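Local coordinates for Phosphoglucomutase/phosphomannomutase family protein (PDB 3UW2) that probably catalyses intramolecular phosphate transfer on a phosphosugar, as a zinc-bound member of the phosphohexose mutase family, at residues A[176-181]-A[210-215]; A[184-189]-A[214-219]; A[204-209]-A[363-368]. All coordinates share one frame; numbering follows the deposited sequence.

Along the chain, 176-181 comes first and opens helix 178-186, with 184-189 at its other end. The chain then runs through strand 197-200 into helix 206-216, where contact 3 starts at 204-209. Contact 1 closes a loop of 28 residues at 210-215, and contact 2 one of 24 residues at 214-219. These loops overlap and end on the same stretch of helix 206-216, sharing Phe-214 and Lys-215; neither encloses the other. Contact 3 closes its longer loop of 153 residues only at 363-368, so it crosses both. Contacts 1 and 2 join two helices of domain II, and contact 3 ties domain II to domain III. Tyr-181 OH reaches Asp-363 OD2, which links contacts 1 and 3.

Contact 1 (A[176-181]-A[210-215]); sequences DVADQY and ATRLFK
The first turn of helix 178-186, entered through Asp-176 and Val-177, faces the middle of helix 206-216, and Arg-212 spans the gap from the second helix to reach Asp-179 and Ala-178. The Arg-212 chain is extended from CG to NE, with CG anti to the backbone N (chi1 -180°), and this carries the guanidinium across to the other helix. Its two end nitrogens both grip one oxygen of Asp-179. Arg-212 NH2 lies 2.8 Å from OD1 of Asp-179, and NH1 lies 3.1 Å from the same OD1. The oxygen sits in the guanidinium plane, but the carboxylate is turned 82° against that plane. NH1 meets OD1 nearly along its C-O bond, while NH2 comes from above the carboxylate plane. The methyl CB of Ala-178 touches NH1 of Arg-212 at 3.8 Å, and the Ala-178 carbonyl oxygen lies over one face of the guanidinium.

Asp-176 caps the helix start: its OD1 accepts from Ala-178 N at 3.0 Å. Asp-176 OD2 accepts from a water at 2.9 Å, and that water in turn takes a weak bond from Arg-212 NH1. Both acids are exposed, as is Arg-212. Two donors on OD1 hold the guanidinium edge against Asp-179 in a surface salt bridge between two domain II helices. Asp-176, linked through a weak water bridge, would probably add modest electrostatic support.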
# COMPACT_ATOMS: atom_id res chain seq x y z
N ASP A 176 -11.63 21.37 0.33
CA ASP A 176 -10.52 20.95 1.17
C ASP A 176 -11.05 20.05 2.28
O ASP A 176 -11.78 20.47 3.16
CB ASP A 176 -9.71 22.17 1.69
CG ASP A 176 -8.42 21.76 2.46
OD1 ASP A 176 -8.10 20.59 2.69
OD2 ASP A 176 -7.70 22.65 2.87
N VAL A 177 -10.62 18.81 2.25
CA VAL A 177 -11.05 17.74 3.18
C VAL A 177 -10.00 17.48 4.32
O VAL A 177 -10.21 16.63 5.23
CB VAL A 177 -11.29 16.45 2.36
CG1 VAL A 177 -9.98 15.73 2.10
CG2 VAL A 177 -12.23 15.51 3.10
N ALA A 178 -8.93 18.26 4.35
CA ALA A 178 -7.86 18.04 5.35
C ALA A 178 -8.31 18.20 6.80
O ALA A 178 -7.95 17.40 7.67
CB ALA A 178 -6.66 18.96 5.05
N ASP A 179 -9.07 19.24 7.08
CA ASP A 179 -9.51 19.49 8.44
C ASP A 179 -10.41 18.35 8.91
O ASP A 179 -10.26 17.90 10.04
CB ASP A 179 -10.34 20.78 8.55
CG ASP A 179 -9.51 22.04 8.41
OD1 ASP A 179 -8.26 21.98 8.38
OD2 ASP A 179 -10.14 23.10 8.31
N GLN A 180 -11.38 17.91 8.07
CA GLN A 180 -12.23 16.76 8.46
C GLN A 180 -11.33 15.53 8.74
O GLN A 180 -11.55 14.78 9.67
CB GLN A 180 -13.18 16.31 7.38
CG GLN A 180 -14.40 17.16 7.23
CD GLN A 180 -15.28 16.65 6.13
OE1 GLN A 180 -15.49 17.32 5.11
NE2 GLN A 180 -15.84 15.48 6.33
N TYR A 181 -10.37 15.32 7.88
CA TYR A 181 -9.48 14.13 8.07
C TYR A 181 -8.71 14.18 9.42
O TYR A 181 -8.75 13.25 10.25
CB TYR A 181 -8.53 14.11 6.92
CG TYR A 181 -7.52 12.94 6.95
CD1 TYR A 181 -7.88 11.66 6.52
CD2 TYR A 181 -6.21 13.17 7.34
CE1 TYR A 181 -6.90 10.61 6.53
CE2 TYR A 181 -5.26 12.17 7.37
CZ TYR A 181 -5.61 10.87 6.94
OH TYR A 181 -4.62 9.86 6.94
N ALA A 210 1.16 14.80 7.11
CA ALA A 210 1.64 13.90 8.20
C ALA A 210 2.22 14.70 9.38
O ALA A 210 1.91 14.40 10.55
CB ALA A 210 2.66 12.91 7.70
N THR A 211 2.97 15.78 9.09
CA THR A 211 3.54 16.58 10.18
C THR A 211 2.44 17.29 10.95
O THR A 211 2.46 17.29 12.17
CB THR A 211 4.66 17.53 9.71
OG1 THR A 211 4.19 18.33 8.61
CG2 THR A 211 5.86 16.68 9.24
N ARG A 212 1.47 17.85 10.21
CA ARG A 212 0.27 18.44 10.81
C ARG A 212 -0.43 17.44 11.75
O ARG A 212 -0.75 17.80 12.90
CB ARG A 212 -0.73 18.85 9.75
CG ARG A 212 -2.00 19.48 10.31
CD ARG A 212 -2.92 19.99 9.19
NE ARG A 212 -4.14 20.40 9.89
CZ ARG A 212 -5.28 20.81 9.35
NH1 ARG A 212 -5.40 20.93 8.05
NH2 ARG A 212 -6.28 21.16 10.16
N LEU A 213 -0.66 16.22 11.26
CA LEU A 213 -1.36 15.17 12.05
C LEU A 213 -0.61 14.81 13.33
O LEU A 213 -1.22 14.84 14.40
CB LEU A 213 -1.60 13.89 11.20
CG LEU A 213 -2.15 12.67 11.91
CD1 LEU A 213 -3.55 13.04 12.43
CD2 LEU A 213 -2.20 11.42 10.99
N PHE A 214 0.69 14.48 13.22
CA PHE A 214 1.41 14.03 14.39
C PHE A 214 1.64 15.19 15.39
O PHE A 214 1.65 14.97 16.62
CB PHE A 214 2.70 13.28 14.01
CG PHE A 214 2.46 12.10 13.09
CD1 PHE A 214 1.37 11.22 13.28
CD2 PHE A 214 3.35 11.84 12.05
CE1 PHE A 214 1.14 10.12 12.44
CE2 PHE A 214 3.13 10.78 11.16
CZ PHE A 214 2.04 9.89 11.36
N LYS A 215 1.75 16.43 14.90
CA LYS A 215 1.73 17.58 15.84
C LYS A 215 0.41 17.71 16.57
O LYS A 215 0.39 18.02 17.78
CB LYS A 215 2.15 18.93 15.20
CG LYS A 215 3.63 18.97 14.92
CD LYS A 215 4.08 20.26 14.22
CE LYS A 215 5.54 20.47 14.64
NZ LYS A 215 6.28 21.63 14.05
O HOH W 1 -6.50 22.45 5.47

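Contact 2 (A[184-189]-A[214-219]); sequences RIVGDI and FKALGC
Val-186, Ala-216, Leu-217 and Ile-189 make an apolar contact where two helices run out side by side. The backbones come nearest at Val-186 and Leu-217, whose CA atoms are 6.2 Å apart. One branch of Val-186 does the touching. CG2 lies anti to the carbonyl carbon, with CG1 anti to the backbone N (chi1 164°), and from there it meets two residues. Val-186 CG2 is 3.6 Å from Ala-216 CB and 3.8 Å from Leu-217 CD2. Val-186 and Leu-217 lie alongside each other, pointing opposite ways. Leu-217 CD2 is 4.3 Å from Ile-189 CG2 and 3.5 Å from Ile-189 O, so this leucine methyl is set against both the side chain and the backbone of Ile-189.

The two helices, 178-186 and 206-216, belong to domain II of the phosphohexose mutase fold, an alpha/beta/alpha domain. Helix 206-216 follows strand 197-200 and leads into strand 221-224, parallel to it, as a beta-alpha-beta crossover. The chain leaves this helix by a Schellman motif at Gly-218, where phi is 105°.

The backbone bonds lie within each segment. Cys-219 N hydrogen-bonds to Phe-214 O at 2.9 Å, and Gly-218 N to Lys-215 O at 2.9 Å; these are the two Schellman bonds. On the other segment Asp-188 N hydrogen-bonds to Ile-185 O.

A salt bridge and some packing join this corner to domain III. Asp-188 OD2 is bridged to Arg-357 NE. Ile-189 and Leu-217 both rest on Ala-369 of helix 364-375.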
# COMPACT_ATOMS: atom_id res chain seq x y z
N ARG A 184 -10.86 13.87 12.36
CA ARG A 184 -11.48 12.56 12.50
C ARG A 184 -10.48 11.64 13.21
O ARG A 184 -10.88 10.86 14.08
CB ARG A 184 -12.00 12.02 11.15
CG ARG A 184 -12.28 10.53 11.12
CD ARG A 184 -13.45 10.09 12.02
NE ARG A 184 -13.70 8.65 11.87
CZ ARG A 184 -12.99 7.70 12.50
NH1 ARG A 184 -11.99 8.02 13.34
NH2 ARG A 184 -13.27 6.43 12.29
N ILE A 185 -9.20 11.72 12.87
CA ILE A 185 -8.20 10.90 13.53
C ILE A 185 -7.91 11.32 15.01
O ILE A 185 -7.86 10.47 15.95
CB ILE A 185 -6.90 10.84 12.69
CG1 ILE A 185 -7.18 10.10 11.33
CG2 ILE A 185 -5.85 10.11 13.52
CD1 ILE A 185 -6.03 10.21 10.32
N VAL A 186 -7.71 12.62 15.19
CA VAL A 186 -7.42 13.24 16.50
C VAL A 186 -8.53 13.00 17.54
O VAL A 186 -8.23 12.71 18.69
CB VAL A 186 -7.07 14.75 16.30
CG1 VAL A 186 -7.14 15.56 17.59
CG2 VAL A 186 -5.67 14.85 15.69
N GLY A 187 -9.80 13.11 17.12
CA GLY A 187 -10.94 12.87 18.00
C GLY A 187 -11.06 11.39 18.42
O GLY A 187 -11.76 11.12 19.37
N ASP A 188 -10.39 10.44 17.74
CA ASP A 188 -10.47 9.01 18.17
C ASP A 188 -9.16 8.49 18.77
O ASP A 188 -9.14 7.43 19.35
CB ASP A 188 -10.95 8.04 17.04
CG ASP A 188 -11.26 6.60 17.57
OD1 ASP A 188 -12.09 6.43 18.52
OD2 ASP A 188 -10.67 5.61 17.06
N ILE A 189 -8.06 9.20 18.59
CA ILE A 189 -6.79 8.75 19.11
C ILE A 189 -6.19 9.80 20.05
O ILE A 189 -5.95 10.95 19.69
CB ILE A 189 -5.78 8.41 17.97
CG1 ILE A 189 -6.28 7.21 17.12
CG2 ILE A 189 -4.42 8.12 18.63
CD1 ILE A 189 -5.39 6.93 15.87
N PHE A 214 0.69 14.48 13.22
CA PHE A 214 1.41 14.03 14.39
C PHE A 214 1.64 15.19 15.39
O PHE A 214 1.65 14.97 16.62
CB PHE A 214 2.70 13.28 14.01
CG PHE A 214 2.46 12.10 13.09
CD1 PHE A 214 1.37 11.22 13.28
CD2 PHE A 214 3.35 11.84 12.05
CE1 PHE A 214 1.14 10.12 12.44
CE2 PHE A 214 3.13 10.78 11.16
CZ PHE A 214 2.04 9.89 11.36
N LYS A 215 1.75 16.43 14.90
CA LYS A 215 1.73 17.58 15.84
C LYS A 215 0.41 17.71 16.57
O LYS A 215 0.39 18.02 17.78
CB LYS A 215 2.15 18.93 15.20
CG LYS A 215 3.63 18.97 14.92
CD LYS A 215 4.08 20.26 14.22
CE LYS A 215 5.54 20.47 14.64
NZ LYS A 215 6.28 21.63 14.05
N ALA A 216 -0.68 17.52 15.82
CA ALA A 216 -2.03 17.53 16.38
C ALA A 216 -2.21 16.41 17.44
O ALA A 216 -2.99 16.57 18.37
CB ALA A 216 -3.06 17.33 15.27
N LEU A 217 -1.52 15.29 17.28
CA LEU A 217 -1.56 14.24 18.32
C LEU A 217 -0.66 14.59 19.53
O LEU A 217 -0.69 13.89 20.55
CB LEU A 217 -1.16 12.89 17.73
CG LEU A 217 -2.20 12.36 16.73
CD1 LEU A 217 -1.67 11.09 16.11
CD2 LEU A 217 -3.54 12.14 17.40
N GLY A 218 0.14 15.64 19.41
CA GLY A 218 0.94 16.11 20.55
C GLY A 218 2.41 15.75 20.43
O GLY A 218 3.14 15.91 21.37
N CYS A 219 2.84 15.25 19.28
CA CYS A 219 4.23 14.84 19.15
C CYS A 219 5.12 15.97 18.66
O CYS A 219 4.72 16.79 17.79
CB CYS A 219 4.38 13.66 18.21
SG CYS A 219 3.51 12.23 18.88

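Contact 3 (A[204-209]-A[363-368]); sequences GVAGPL and DGLYTG
Leu-365 sets its two methyl branches against the first turn of helix 206-216, CD2 against Leu-209 and CD1 against Ala-206. This is helix-to-helix packing between two alpha/beta/alpha domains of the phosphohexose mutase fold. Helix 206-216 belongs to domain II and helix 364-375 to domain III. The CD2 methyl of Leu-365 lies 4.2 Å from CG of Leu-209, and the two leucine side chains stand roughly perpendicular. Leu-365 CD2 also comes to 4.1 Å from the carbonyl carbon of Leu-209. CD1 of Leu-365 reaches CB of Ala-206 at 4.5 Å, a looser touch. CG of Leu-365 is anti to its carbonyl carbon (chi1 -81°), which directs both methyls at helix 206-216. All three touching residues are buried.

Aromatic side chains border the three. Tyr-181 of helix 178-186 touches both leucines, and Phe-263 of strand 259-263 touches Ala-206 and Leu-365. The zinc site is near: Ala-206 is about 6 Å from Asp-264, side chain to side chain, and about 9 Å from the zinc ion, which is bound by Asp-264, Asp-266 and Asp-268.

Helix 364-375 is capped at its start by Asp-363 in the N-cap position. OD1 of Asp-363 takes a nearly straight bond from Tyr-366 N at 2.9 Å, arriving well above the carboxylate plane. Leu-365 N gives OD1 a second, weak bond. The carbonyl oxygen of Asp-363 accepts from Thr-367 N on one face of its plane, and on the opposite face from Thr-367 OG1 at 2.7 Å.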
# COMPACT_ATOMS: atom_id res chain seq x y z
N GLY A 204 7.78 14.06 -0.78
CA GLY A 204 6.55 13.57 -1.38
C GLY A 204 5.37 14.24 -0.73
O GLY A 204 5.56 15.04 0.19
N VAL A 205 4.16 13.88 -1.15
CA VAL A 205 2.98 14.56 -0.69
C VAL A 205 2.65 14.25 0.78
O VAL A 205 1.85 14.94 1.38
CB VAL A 205 1.79 14.30 -1.67
CG1 VAL A 205 1.24 12.91 -1.47
CG2 VAL A 205 0.69 15.33 -1.36
N ALA A 206 3.28 13.23 1.40
CA ALA A 206 2.96 12.86 2.80
C ALA A 206 3.40 13.99 3.77
O ALA A 206 2.82 14.15 4.85
CB ALA A 206 3.67 11.53 3.20
N GLY A 207 4.43 14.77 3.41
CA GLY A 207 5.07 15.61 4.44
C GLY A 207 4.21 16.65 5.17
O GLY A 207 4.10 16.62 6.42
N PRO A 208 3.56 17.57 4.42
CA PRO A 208 2.74 18.56 5.10
C PRO A 208 1.63 18.00 6.02
O PRO A 208 1.54 18.39 7.20
CB PRO A 208 2.15 19.39 3.94
CG PRO A 208 3.15 19.20 2.81
CD PRO A 208 3.54 17.73 2.96
N LEU A 209 0.76 17.14 5.51
CA LEU A 209 -0.30 16.65 6.34
C LEU A 209 0.19 15.64 7.40
O LEU A 209 -0.36 15.59 8.51
CB LEU A 209 -1.35 15.95 5.47
CG LEU A 209 -2.73 15.72 6.04
CD1 LEU A 209 -3.35 16.98 6.70
CD2 LEU A 209 -3.60 15.25 4.89
N ASP A 363 -3.66 3.27 4.63
CA ASP A 363 -3.34 4.68 4.94
C ASP A 363 -2.08 4.66 5.84
O ASP A 363 -2.14 4.26 7.00
CB ASP A 363 -4.55 5.30 5.71
CG ASP A 363 -4.34 6.78 6.03
OD1 ASP A 363 -3.15 7.21 6.14
OD2 ASP A 363 -5.37 7.49 6.18
N GLY A 364 -0.97 5.10 5.30
CA GLY A 364 0.27 5.24 6.04
C GLY A 364 0.22 6.21 7.21
O GLY A 364 0.90 5.99 8.24
N LEU A 365 -0.54 7.30 7.07
CA LEU A 365 -0.60 8.34 8.10
C LEU A 365 -1.48 7.84 9.28
O LEU A 365 -1.15 8.09 10.44
CB LEU A 365 -1.24 9.63 7.56
CG LEU A 365 -0.31 10.58 6.74
CD1 LEU A 365 0.10 10.01 5.40
CD2 LEU A 365 -1.09 11.90 6.51
N TYR A 366 -2.63 7.23 8.96
CA TYR A 366 -3.43 6.58 9.96
C TYR A 366 -2.69 5.43 10.62
O TYR A 366 -2.77 5.29 11.83
CB TYR A 366 -4.76 6.08 9.35
CG TYR A 366 -5.72 5.63 10.42
CD1 TYR A 366 -6.28 6.56 11.33
CD2 TYR A 366 -6.07 4.27 10.57
CE1 TYR A 366 -7.15 6.14 12.39
CE2 TYR A 366 -6.92 3.85 11.59
CZ TYR A 366 -7.50 4.81 12.45
OH TYR A 366 -8.35 4.37 13.44
N THR A 367 -1.97 4.61 9.85
CA THR A 367 -1.21 3.50 10.50
C THR A 367 -0.21 4.13 11.49
O THR A 367 -0.02 3.62 12.60
CB THR A 367 -0.48 2.67 9.41
OG1 THR A 367 -1.47 2.10 8.55
CG2 THR A 367 0.46 1.57 9.99
N GLY A 368 0.47 5.21 11.08
CA GLY A 368 1.41 5.89 11.96
C GLY A 368 0.72 6.29 13.28
O GLY A 368 1.27 6.09 14.35